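Local coordinates for CurM Sulfotransferase (Moorea producta, PDB 4GBM), which probably transfers a sulfo group from PAPS to an intermediate of the curacin polyketide pathway, as the sulfotransferase domain of CurM, at residues 188-198 and 292-303. The protein carries 2 engineered substitutions. Sequence-based numbering, arbitrary orientation.
Sequences NPYRVAEQVWA and PYPLKSETQRIA
The first turns of helix 189-208 meet loop 292-296 and the start of helix 297-305, the short helix near the C-terminus, joined by the carboxylate of E194 and the guanidinium of R191. The E194 side chain is fully extended (chi1 -179°), which carries its carboxylate across to the backbone of K296. Its OE1 takes two bonds: K296 N donates to the syn lone pair at 2.7 Å, and T299 OG1 donates to the anti lone pair, also at 2.7 Å. K296 is the N-cap residue of helix 297-305, so the buried carboxylate sits at the start of that helix, whose dipole would probably stabilise its charge. OE2 uses its syn lone pair for a salt bridge with R191 NH1, 2.8 Å long. The same NH1 donates to P294 O at 3.0 Å, and both acceptors lie near the guanidinium plane. Y293 CB lies over one face of this group and K296 CG over the opposite face, each offset toward the rim.

In this P-loop-type sulfotransferase fold, the contact packs the last modelled helix against helix 189-208, which lies between strands 158-163 and 216-220 of the parallel sheet, after helix 166-175. Further along, I302 CG2 meets W197 CZ3 at 3.9 Å, while I302 CD1 reaches A198 CB. The indole NE1 is bonded to R164 O. At the other end, P292 CD lies over the centre of the Y190 ring in a CH-pi contact, 3.6 Å from the centroid. N188 ND2 makes a weak bond to Y293 OH.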
loop_
_atom_site.group_PDB
_atom_site.type_symbol
_atom_site.label_atom_id
_atom_site.label_comp_id
_atom_site.label_asym_id
_atom_site.label_seq_id
_atom_site.Cartn_x
_atom_site.Cartn_y
_atom_site.Cartn_z
ATOM N N ASN A 188 16.663 14.145 -13.455
ATOM C CA ASN A 188 15.447 14.522 -14.162
ATOM C C ASN A 188 14.241 13.932 -13.438
ATOM O O ASN A 188 14.192 12.721 -13.255
ATOM C CB ASN A 188 15.516 13.982 -15.599
ATOM C CG ASN A 188 14.416 14.524 -16.489
ATOM O OD1 ASN A 188 13.235 14.391 -16.193
ATOM N ND2 ASN A 188 14.810 15.134 -17.603
ATOM N N PRO A 189 13.274 14.780 -13.017
ATOM C CA PRO A 189 12.137 14.277 -12.223
ATOM C C PRO A 189 11.314 13.213 -12.948
ATOM O O PRO A 189 10.836 12.257 -12.325
ATOM C CB PRO A 189 11.277 15.528 -11.995
ATOM C CG PRO A 189 12.186 16.673 -12.220
ATOM C CD PRO A 189 13.192 16.239 -13.229
ATOM N N TYR A 190 11.148 13.379 -14.256
ATOM C CA TYR A 190 10.393 12.428 -15.053
ATOM C C TYR A 190 11.098 11.081 -15.132
ATOM O O TYR A 190 10.443 10.039 -15.056
ATOM C CB TYR A 190 10.111 12.991 -16.448
ATOM C CG TYR A 190 9.109 14.121 -16.414
ATOM C CD1 TYR A 190 7.738 13.863 -16.458
ATOM C CD2 TYR A 190 9.533 15.447 -16.324
ATOM C CE1 TYR A 190 6.809 14.910 -16.420
ATOM C CE2 TYR A 190 8.620 16.491 -16.283
ATOM C CZ TYR A 190 7.265 16.216 -16.334
ATOM O OH TYR A 190 6.370 17.262 -16.298
ATOM N N ARG A 191 12.424 11.102 -15.269
ATOM C CA ARG A 191 13.192 9.856 -15.297
ATOM C C ARG A 191 13.242 9.193 -13.922
ATOM O O ARG A 191 13.214 7.963 -13.827
ATOM C CB ARG A 191 14.592 10.081 -15.866
ATOM C CG ARG A 191 14.597 10.431 -17.358
ATOM C CD ARG A 191 14.014 9.298 -18.223
ATOM N NE ARG A 191 14.429 9.439 -19.621
ATOM C CZ ARG A 191 13.766 8.961 -20.673
ATOM N NH1 ARG A 191 12.623 8.295 -20.517
ATOM N NH2 ARG A 191 14.257 9.164 -21.895
ATOM N N VAL A 192 13.317 10.003 -12.867
ATOM C CA VAL A 192 13.276 9.478 -11.494
ATOM C C VAL A 192 11.943 8.771 -11.249
ATOM O O VAL A 192 11.919 7.644 -10.735
ATOM C CB VAL A 192 13.523 10.585 -10.424
ATOM C CG1 VAL A 192 13.291 10.046 -9.022
ATOM C CG2 VAL A 192 14.947 11.123 -10.538
ATOM N N ALA A 193 10.844 9.425 -11.638
ATOM C CA ALA A 193 9.504 8.851 -11.508
ATOM C C ALA A 193 9.376 7.551 -12.292
ATOM O O ALA A 193 8.820 6.567 -11.798
ATOM C CB ALA A 193 8.430 9.853 -11.956
ATOM N N GLU A 194 9.914 7.551 -13.509
ATOM C CA GLU A 194 9.884 6.377 -14.371
ATOM C C GLU A 194 10.647 5.218 -13.730
ATOM O O GLU A 194 10.167 4.080 -13.729
ATOM C CB GLU A 194 10.482 6.715 -15.735
ATOM C CG GLU A 194 10.465 5.556 -16.717
ATOM C CD GLU A 194 11.049 5.923 -18.065
ATOM O OE1 GLU A 194 11.382 4.997 -18.819
ATOM O OE2 GLU A 194 11.169 7.129 -18.371
ATOM N N GLN A 195 11.817 5.519 -13.174
ATOM C CA GLN A 195 12.628 4.496 -12.511
ATOM C C GLN A 195 11.891 3.912 -11.303
ATOM O O GLN A 195 11.958 2.708 -11.057
ATOM C CB GLN A 195 13.990 5.064 -12.105
ATOM C CG GLN A 195 14.893 4.080 -11.377
ATOM C CD GLN A 195 16.254 4.666 -11.062
ATOM O OE1 GLN A 195 17.060 4.918 -11.961
ATOM N NE2 GLN A 195 16.522 4.880 -9.778
ATOM N N VAL A 196 11.180 4.752 -10.550
ATOM C CA VAL A 196 10.405 4.256 -9.408
ATOM C C VAL A 196 9.307 3.285 -9.870
ATOM O O VAL A 196 9.158 2.196 -9.310
ATOM C CB VAL A 196 9.825 5.410 -8.551
ATOM C CG1 VAL A 196 8.844 4.875 -7.527
ATOM C CG2 VAL A 196 10.951 6.148 -7.846
ATOM N N TRP A 197 8.578 3.654 -10.920
ATOM C CA TRP A 197 7.538 2.778 -11.463
ATOM C C TRP A 197 8.136 1.477 -12.010
ATOM O O TRP A 197 7.625 0.391 -11.735
ATOM C CB TRP A 197 6.725 3.503 -12.546
ATOM C CG TRP A 197 5.577 2.680 -13.067
ATOM C CD1 TRP A 197 4.303 2.644 -12.565
ATOM C CD2 TRP A 197 5.593 1.775 -14.184
ATOM N NE1 TRP A 197 3.530 1.771 -13.294
ATOM C CE2 TRP A 197 4.296 1.224 -14.293
ATOM C CE3 TRP A 197 6.580 1.378 -15.102
ATOM C CZ2 TRP A 197 3.956 0.292 -15.282
ATOM C CZ3 TRP A 197 6.244 0.455 -16.085
ATOM C CH2 TRP A 197 4.939 -0.076 -16.169
ATOM N N ALA A 198 9.234 1.593 -12.762
ATOM C CA ALA A 198 9.869 0.431 -13.389
ATOM C C ALA A 198 10.466 -0.523 -12.356
ATOM O O ALA A 198 10.241 -1.737 -12.431
ATOM C CB ALA A 198 10.944 0.880 -14.388
ATOM N N PRO A 292 7.589 14.427 -21.314
ATOM C CA PRO A 292 8.603 15.089 -22.150
ATOM C C PRO A 292 9.420 14.117 -22.996
ATOM O O PRO A 292 9.888 14.485 -24.072
ATOM C CB PRO A 292 9.510 15.785 -21.129
ATOM C CG PRO A 292 9.292 15.054 -19.856
ATOM C CD PRO A 292 7.858 14.606 -19.875
ATOM N N TYR A 293 9.581 12.888 -22.513
ATOM C CA TYR A 293 10.398 11.886 -23.185
ATOM C C TYR A 293 9.626 10.578 -23.344
ATOM O O TYR A 293 8.836 10.223 -22.470
ATOM C CB TYR A 293 11.689 11.634 -22.383
ATOM C CG TYR A 293 12.378 12.905 -21.914
ATOM C CD1 TYR A 293 13.090 13.707 -22.806
ATOM C CD2 TYR A 293 12.300 13.312 -20.581
ATOM C CE1 TYR A 293 13.710 14.879 -22.385
ATOM C CE2 TYR A 293 12.921 14.486 -20.150
ATOM C CZ TYR A 293 13.622 15.263 -21.058
ATOM O OH TYR A 293 14.240 16.427 -20.642
ATOM N N PRO A 294 9.848 9.854 -24.460
ATOM C CA PRO A 294 9.315 8.497 -24.541
ATOM C C PRO A 294 9.912 7.656 -23.414
ATOM O O PRO A 294 11.053 7.899 -23.001
ATOM C CB PRO A 294 9.824 8.000 -25.899
ATOM C CG PRO A 294 10.080 9.248 -26.689
ATOM C CD PRO A 294 10.606 10.217 -25.671
ATOM N N LEU A 295 9.142 6.700 -22.901
ATOM C CA LEU A 295 9.656 5.824 -21.856
ATOM C C LEU A 295 10.865 5.064 -22.390
ATOM O O LEU A 295 10.943 4.758 -23.585
ATOM C CB LEU A 295 8.587 4.846 -21.366
ATOM C CG LEU A 295 7.311 5.469 -20.790
ATOM C CD1 LEU A 295 6.382 4.369 -20.355
ATOM C CD2 LEU A 295 7.631 6.390 -19.633
ATOM N N LYS A 296 11.812 4.787 -21.503
ATOM C CA LYS A 296 12.980 3.992 -21.874
ATOM C C LYS A 296 12.550 2.606 -22.339
ATOM O O LYS A 296 11.497 2.097 -21.938
ATOM C CB LYS A 296 13.940 3.872 -20.693
ATOM C CG LYS A 296 14.517 5.212 -20.239
ATOM C CD LYS A 296 15.184 5.067 -18.883
ATOM C CE LYS A 296 16.586 4.514 -19.019
ATOM N NZ LYS A 296 17.132 4.044 -17.707
ATOM N N SER A 297 13.368 1.998 -23.191
ATOM C CA SER A 297 13.073 0.671 -23.724
ATOM C C SER A 297 12.744 -0.358 -22.643
ATOM O O SER A 297 11.815 -1.154 -22.809
ATOM C CB SER A 297 14.244 0.184 -24.569
ATOM O OG SER A 297 14.504 1.104 -25.608
ATOM N N GLU A 298 13.495 -0.341 -21.539
ATOM C CA GLU A 298 13.269 -1.301 -20.449
ATOM C C GLU A 298 11.896 -1.107 -19.817
ATOM O O GLU A 298 11.211 -2.077 -19.475
ATOM C CB GLU A 298 14.348 -1.189 -19.365
ATOM C CG GLU A 298 15.776 -1.381 -19.864
ATOM C CD GLU A 298 16.329 -0.159 -20.592
ATOM O OE1 GLU A 298 17.209 -0.333 -21.445
ATOM O OE2 GLU A 298 15.900 0.974 -20.300
ATOM N N THR A 299 11.503 0.156 -19.663
ATOM C CA THR A 299 10.208 0.498 -19.096
ATOM C C THR A 299 9.084 0.051 -20.030
ATOM O O THR A 299 8.061 -0.477 -19.572
ATOM C CB THR A 299 10.113 2.008 -18.848
ATOM O OG1 THR A 299 11.266 2.432 -18.112
ATOM C CG2 THR A 299 8.840 2.355 -18.063
ATOM N N GLN A 300 9.280 0.253 -21.332
ATOM C CA GLN A 300 8.299 -0.179 -22.330
ATOM C C GLN A 300 8.073 -1.691 -22.274
ATOM O O GLN A 300 6.944 -2.160 -22.439
ATOM C CB GLN A 300 8.709 0.236 -23.736
ATOM C CG GLN A 300 8.781 1.734 -23.933
ATOM C CD GLN A 300 8.848 2.133 -25.390
ATOM O OE1 GLN A 300 8.498 1.354 -26.280
ATOM N NE2 GLN A 300 9.278 3.362 -25.645
ATOM N N ARG A 301 9.134 -2.454 -22.017
ATOM C CA ARG A 301 8.992 -3.913 -21.925
ATOM C C ARG A 301 8.153 -4.336 -20.714
ATOM O O ARG A 301 7.339 -5.259 -20.812
ATOM C CB ARG A 301 10.354 -4.615 -21.950
ATOM C CG ARG A 301 11.071 -4.423 -23.273
ATOM C CD ARG A 301 12.336 -5.247 -23.398
ATOM N NE ARG A 301 13.132 -4.743 -24.515
ATOM C CZ ARG A 301 14.203 -3.962 -24.388
ATOM N NH1 ARG A 301 14.835 -3.537 -25.479
ATOM N NH2 ARG A 301 14.645 -3.612 -23.180
ATOM N N ILE A 302 8.342 -3.647 -19.589
ATOM C CA ILE A 302 7.521 -3.878 -18.393
ATOM C C ILE A 302 6.061 -3.541 -18.688
ATOM O O ILE A 302 5.154 -4.310 -18.337
ATOM C CB ILE A 302 8.046 -3.082 -17.160
ATOM C CG1 ILE A 302 9.469 -3.524 -16.803
ATOM C CG2 ILE A 302 7.140 -3.293 -15.941
ATOM C CD1 ILE A 302 10.175 -2.575 -15.839
ATOM N N ALA A 303 5.839 -2.408 -19.355
ATOM C CA ALA A 303 4.481 -1.994 -19.730
ATOM C C ALA A 303 3.813 -3.048 -20.609
ATOM O O ALA A 303 2.630 -3.347 -20.431
ATOM C CB ALA A 303 4.502 -0.632 -20.425
#